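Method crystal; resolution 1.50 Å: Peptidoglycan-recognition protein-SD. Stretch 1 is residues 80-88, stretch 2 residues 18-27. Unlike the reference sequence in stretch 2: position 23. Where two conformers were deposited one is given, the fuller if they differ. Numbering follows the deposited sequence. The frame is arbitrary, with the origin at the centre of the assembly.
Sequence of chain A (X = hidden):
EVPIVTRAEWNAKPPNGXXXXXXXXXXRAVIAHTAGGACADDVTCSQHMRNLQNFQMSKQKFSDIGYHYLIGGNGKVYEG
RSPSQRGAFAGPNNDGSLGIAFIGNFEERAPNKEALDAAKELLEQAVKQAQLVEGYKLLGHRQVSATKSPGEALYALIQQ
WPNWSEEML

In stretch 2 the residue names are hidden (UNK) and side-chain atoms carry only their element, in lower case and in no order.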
ATOM      1  N   GLY A  80      -4.712  -3.686   5.322  1.00 10.85           N
ATOM      2  CA  GLY A  80      -3.800  -3.234   6.376  1.00 10.94           C
ATOM      3  C   GLY A  80      -4.536  -2.325   7.342  1.00 11.71           C
ATOM      4  O   GLY A  80      -5.616  -2.672   7.845  1.00 11.99           O
ATOM      5  N   ARG A  81      -3.957  -1.154   7.617  1.00 11.19           N
ATOM      6  CA  ARG A  81      -4.659  -0.158   8.443  1.00 12.19           C
ATOM      7  C   ARG A  81      -5.939   0.321   7.795  1.00 12.69           C
ATOM      8  O   ARG A  81      -6.065   0.312   6.573  1.00 12.32           O
ATOM      9  CB  ARG A  81      -3.786   1.072   8.676  1.00 11.57           C
ATOM     10  CG  ARG A  81      -2.523   0.774   9.411  1.00 12.14           C
ATOM     11  CD  ARG A  81      -1.652   2.024   9.566  1.00 11.35           C
ATOM     12  NE  ARG A  81      -0.398   1.590  10.171  1.00 10.22           N
ATOM     13  CZ  ARG A  81       0.368   2.322  10.985  1.00 10.57           C
ATOM     14  NH1 ARG A  81       0.059   3.584  11.293  1.00 10.98           N
ATOM     15  NH2 ARG A  81       1.469   1.769  11.495  1.00 11.25           N
ATOM     16  N   SER A  82      -6.891   0.775   8.616  1.00 13.52           N
ATOM     17  CA  SER A  82      -8.079   1.426   8.107  1.00 14.74           C
ATOM     18  C   SER A  82      -7.708   2.725   7.400  1.00 14.05           C
ATOM     19  O   SER A  82      -6.793   3.413   7.845  1.00 13.91           O
ATOM     20  CB  SER A  82      -9.005   1.781   9.264  1.00 14.98           C
ATOM     21  OG  SER A  82     -10.110   2.513   8.778  1.00 18.45           O
ATOM     22  N   PRO A  83      -8.419   3.082   6.314  1.00 15.24           N
ATOM     23  CA  PRO A  83      -8.156   4.375   5.705  1.00 14.84           C
ATOM     24  C   PRO A  83      -8.313   5.572   6.637  1.00 15.05           C
ATOM     25  O   PRO A  83      -7.761   6.634   6.335  1.00 14.84           O
ATOM     26  CB  PRO A  83      -9.189   4.438   4.571  1.00 15.70           C
ATOM     27  CG  PRO A  83      -9.439   3.012   4.240  1.00 17.61           C
ATOM     28  CD  PRO A  83      -9.433   2.322   5.551  1.00 15.76           C
ATOM     29  N   SER A  84      -9.056   5.426   7.741  1.00 14.64           N
ATOM     30  CA  SER A  84      -9.158   6.526   8.709  1.00 14.52           C
ATOM     31  C   SER A  84      -8.076   6.480   9.778  1.00 14.22           C
ATOM     32  O   SER A  84      -8.149   7.197  10.782  1.00 14.09           O
ATOM     33  CB  SER A  84     -10.533   6.595   9.403  1.00 15.64           C
ATOM     34  OG  SER A  84     -11.588   6.110   8.610  0.50 15.86           O
ATOM     35  N   GLN A  85      -7.090   5.608   9.584  1.00 13.30           N
ATOM     36  CA  GLN A  85      -5.923   5.566  10.463  1.00 13.22           C
ATOM     37  C   GLN A  85      -4.719   5.998   9.647  1.00 12.09           C
ATOM     38  O   GLN A  85      -4.464   5.445   8.582  1.00 12.74           O
ATOM     39  CB  GLN A  85      -5.683   4.144  11.012  1.00 13.69           C
ATOM     40  CG  GLN A  85      -6.732   3.699  12.013  1.00 15.25           C
ATOM     41  CD  GLN A  85      -6.575   2.245  12.435  1.00 14.71           C
ATOM     42  OE1 GLN A  85      -6.732   1.908  13.623  1.00 18.39           O
ATOM     43  NE2 GLN A  85      -6.334   1.366  11.478  1.00 13.41           N
ATOM     44  N   ARG A  86      -3.959   6.956  10.162  1.00 11.88           N
ATOM     45  CA  ARG A  86      -2.742   7.396   9.488  1.00 11.40           C
ATOM     46  C   ARG A  86      -1.830   6.206   9.228  1.00 12.10           C
ATOM     47  O   ARG A  86      -1.727   5.296  10.061  1.00 12.35           O
ATOM     48  CB  ARG A  86      -2.030   8.439  10.352  1.00 12.08           C
ATOM     49  CG  ARG A  86      -0.880   9.110   9.632  1.00 13.69           C
ATOM     50  CD  ARG A  86      -0.123  10.024  10.582  1.00 20.04           C
ATOM     51  NE  ARG A  86      -0.903  11.213  10.900  1.00 23.25           N
ATOM     52  CZ  ARG A  86      -0.772  11.955  11.996  1.00 25.81           C
ATOM     53  NH1 ARG A  86       0.096  11.624  12.948  1.00 27.42           N
ATOM     54  NH2 ARG A  86      -1.543  13.022  12.143  1.00 26.60           N
ATOM     55  N   GLY A  87      -1.209   6.182   8.054  1.00 10.94           N
ATOM     56  CA  GLY A  87      -0.229   5.152   7.748  1.00 11.82           C
ATOM     57  C   GLY A  87       1.120   5.461   8.360  1.00 11.65           C
ATOM     58  O   GLY A  87       1.297   6.484   9.028  1.00 11.84           O
ATOM     59  N   ALA A  88       2.057   4.540   8.160  1.00 11.39           N
ATOM     60  CA  ALA A  88       3.431   4.714   8.621  1.00 11.44           C
ATOM     61  C   ALA A  88       4.326   4.289   7.476  1.00 13.03           C
ATOM     62  O   ALA A  88       4.810   3.151   7.424  1.00 15.21           O
ATOM     63  CB  ALA A  88       3.703   3.878   9.871  1.00 12.04           C
ATOM     64  N   UNK A  18      -1.307   3.186  19.683  1.00 17.06           N
ATOM     65  CA  UNK A  18      -2.266   4.109  19.121  1.00 16.82           C
ATOM     66  C   UNK A  18      -1.835   4.490  17.735  1.00 16.51           C
ATOM     67  O   UNK A  18      -0.640   4.516  17.411  1.00 16.96           O
ATOM     68  c   UNK A  18      -2.364   5.354  19.999  1.00 16.93           C
ATOM     69  N   UNK A  19      -2.829   4.757  16.902  1.00 15.94           N
ATOM     70  CA  UNK A  19      -2.568   5.298  15.593  1.00 15.62           C
ATOM     71  C   UNK A  19      -3.412   6.547  15.446  1.00 15.84           C
ATOM     72  O   UNK A  19      -4.601   6.523  15.753  1.00 16.15           O
ATOM     73  c   UNK A  19      -1.994   3.060  14.599  1.00 15.55           C
ATOM     74  c   UNK A  19      -2.490   1.882  13.780  1.00 15.51           C
ATOM     75  c   UNK A  19      -2.901   4.290  14.492  1.00 14.80           C
ATOM     76  c   UNK A  19      -2.669   4.923  13.122  1.00 15.45           C
ATOM     77  N   UNK A  20      -2.796   7.624  14.975  1.00 16.86           N
ATOM     78  CA  UNK A  20      -3.532   8.864  14.739  1.00 17.26           C
ATOM     79  C   UNK A  20      -4.596   8.688  13.664  1.00 16.97           C
ATOM     80  O   UNK A  20      -4.435   7.871  12.764  1.00 16.01           O
ATOM     81  c   UNK A  20      -2.571   9.987  14.366  1.00 18.48           C
ATOM     82  c   UNK A  20      -1.842  10.553  15.581  1.00 23.13           C
ATOM     83  o   UNK A  20      -0.626  10.798  15.474  1.00 27.73           O
ATOM     84  o   UNK A  20      -2.491  10.734  16.638  1.00 29.00           O
ATOM     85  N   UNK A  21      -5.687   9.443  13.765  1.00 17.26           N
ATOM     86  CA  UNK A  21      -6.769   9.359  12.787  1.00 17.47           C
ATOM     87  C   UNK A  21      -6.516  10.230  11.554  1.00 17.34           C
ATOM     88  O   UNK A  21      -5.735  11.193  11.589  1.00 16.77           O
ATOM     89  o   UNK A  21      -8.020  11.124  13.837  1.00 23.33           O
ATOM     90  c   UNK A  21      -8.085   9.772  13.442  1.00 18.53           C
ATOM     91  N   UNK A  22      -7.178   9.875  10.458  1.00 16.32           N
ATOM     92  CA  UNK A  22      -7.189  10.716   9.257  1.00 16.71           C
ATOM     93  C   UNK A  22      -8.618  10.890   8.809  1.00 17.34           C
ATOM     94  O   UNK A  22      -9.445  10.013   9.035  1.00 18.05           O
ATOM     95  c   UNK A  22      -6.426  10.072   8.110  1.00 17.27           C
ATOM     96  c   UNK A  22      -4.742   7.951   6.285  1.00 13.79           C
ATOM     97  s   UNK A  22      -4.118   9.533   6.831  1.00 13.97           S
ATOM     98  c   UNK A  22      -4.983   9.852   8.376  1.00 16.46           C
ATOM     99  N   UNK A  23      -8.875  12.012   8.146  1.00 17.78           N
ATOM    100  CA  UNK A  23     -10.194  12.339   7.628  1.00 19.22           C
ATOM    101  C   UNK A  23     -10.308  11.743   6.230  1.00 18.27           C
ATOM    102  O   UNK A  23      -9.480  12.031   5.383  1.00 19.78           O
ATOM    103  c   UNK A  23     -11.618  14.292   6.811  1.00 22.02           C
ATOM    104  c   UNK A  23     -10.366  14.454   9.011  1.00 22.11           C
ATOM    105  c   UNK A  23     -10.362  13.882   7.582  1.00 19.41           C
ATOM    106  N   UNK A  24     -11.300  10.882   6.017  1.00 18.38           N
ATOM    107  CA  UNK A  24     -11.588  10.318   4.694  1.00 17.38           C
ATOM    108  C   UNK A  24     -12.737  11.127   4.077  1.00 16.92           C
ATOM    109  O   UNK A  24     -13.563  11.677   4.814  1.00 18.48           O
ATOM    110  c   UNK A  24     -10.901   7.960   5.296  1.00 17.54           C
ATOM    111  c   UNK A  24     -12.023   8.845   4.776  1.00 17.84           C
ATOM    112  o   UNK A  24     -13.162   8.756   5.639  1.00 17.95           O
ATOM    113  N   UNK A  25     -12.820  11.186   2.736  1.00 15.97           N
ATOM    114  CA  UNK A  25     -11.928  10.565   1.753  1.00 14.96           C
ATOM    115  C   UNK A  25     -10.566  11.240   1.721  1.00 13.44           C
ATOM    116  O   UNK A  25     -10.450  12.453   1.919  1.00 13.74           O
ATOM    117  c   UNK A  25     -12.678  10.768   0.432  1.00 15.29           C
ATOM    118  c   UNK A  25     -13.512  11.972   0.662  1.00 18.02           C
ATOM    119  c   UNK A  25     -13.933  11.911   2.086  1.00 15.97           C
ATOM    120  N   UNK A  26      -9.531  10.430   1.493  1.00 12.88           N
ATOM    121  CA  UNK A  26      -8.166  10.918   1.526  1.00 12.19           C
ATOM    122  C   UNK A  26      -7.793  11.582   0.220  1.00 12.25           C
ATOM    123  O   UNK A  26      -8.186  11.098  -0.838  1.00 13.03           O
ATOM    124  c   UNK A  26      -6.757   7.684   3.088  1.00 12.36           C
ATOM    125  c   UNK A  26      -7.493   9.003   3.078  1.00 11.64           C
ATOM    126  c   UNK A  26      -7.214   9.765   1.788  1.00 12.28           C
ATOM    127  c   UNK A  26      -7.126   9.845   4.301  1.00 13.71           C
ATOM    128  N   UNK A  27      -7.067  12.713   0.289  1.00 11.33           N
ATOM    129  CA  UNK A  27      -6.690  13.391  -0.953  1.00 11.69           C
ATOM    130  C   UNK A  27      -5.631  12.717  -1.817  1.00 11.06           C
ATOM    131  O   UNK A  27      -5.514  13.081  -2.990  1.00 10.82           O
ATOM    132  c   UNK A  27      -6.722  13.491   1.492  1.00 11.74           C
ATOM    133  c   UNK A  27      -6.213  14.767  -0.500  1.00 11.70           C
ATOM    134  c   UNK A  27      -6.321  14.807   0.962  1.00 14.55           C
TER
HETATM  135  O   HOH W   1      -3.437  12.264  10.327  1.00 24.49           O

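Position 18 carries a single side-chain carbon, which points away from stretch 1 and touches none of it; one carbon and nothing more is Ala-18.

Position 19 has four carbons, forked at the first, with one arm two carbons long. That beta-branched pattern is isoleucine, Ile-19. Its CB points toward stretch 1, and CG2 lies 3.2 Å from Arg-86 O, 3.5 Å from Arg-81 NH1 and 3.8 Å from Gln-85 CB. CG1 sits over one face of the Arg-81 guanidinium.

At position 20 there are two carbons, the second carrying two oxygens. A carboxamide would show one oxygen and one nitrogen there, so the group is a carboxylate and the residue Asp-20. An oxygen of this group, OD2, is 2.8 Å from Arg-86 NH1, a salt bridge, while CB covers one face of the same guanidinium. The backbone contributes too: Arg-86 N donates to Asp-20 O at 2.8 Å, with an angle of 166° at the hydrogen.

Position 21 shows one carbon followed by one oxygen, the hydroxymethyl of Ser-21. The CB bond points away overall, and the main chain makes the closest approach, Ser-21 CA lying 3.3 Å from Ser-84 O in a CA-H...O contact.

Position 22 is an unbranched run of two carbons, a sulfur and a terminal carbon, a thioether that only methionine supplies: Met-22. It is buried and adopts the m, t, m rotamer. CE reaches Pro-83 O at 3.3 Å and Gln-85 O at 3.4 Å, and CG packs 3.8 Å from Arg-86 CB.

Position 23 has one carbon carrying two others, three in all, and points away without contact. This is Val-23, where the reference sequence has Glu.

Position 24 forks at its first carbon into one oxygen and one carbon, hence Thr-24. Its methyl, CG2, lies 3.6 Å from Pro-83 O and 3.9 Å from Ser-84 OG.

At position 25 three carbons close a ring onto the backbone N, which defines Pro-25; the peptide bond before it is cis, and the ring makes no contact with stretch 1.

Position 26 has four carbons forked at the second, the signature of Leu-26. CD1 lies 3.6 Å from Pro-83 O and 4.3 Å from Pro-83 CB.

Position 27 again closes three carbons onto its N, giving Pro-27, which is out of reach.

The contact works around a single beta bridge, Gln-85 with Ser-21, whose CA atoms are 4.5 Å apart. Its two hydrogen bonds are the one from Arg-86 N and that from Met-22 N to Ser-84 O (2.9 Å, 161°). A type I turn from Ser-82 to Gln-85, closed by Gln-85 N to Ser-82 O at 2.8 Å, leads into the bridge. Ile-19 and Met-22 pack beside it, and the Arg-86 to Asp-20 salt bridge adds charge pairing. Water 1 extends the link, donating to Ser-21 O (2.8 Å) and accepting from Arg-86 NH2 (2.7 Å). Together the stretches bury 576 Å².

Stretch 2 18-27: AIDSMVTPLP
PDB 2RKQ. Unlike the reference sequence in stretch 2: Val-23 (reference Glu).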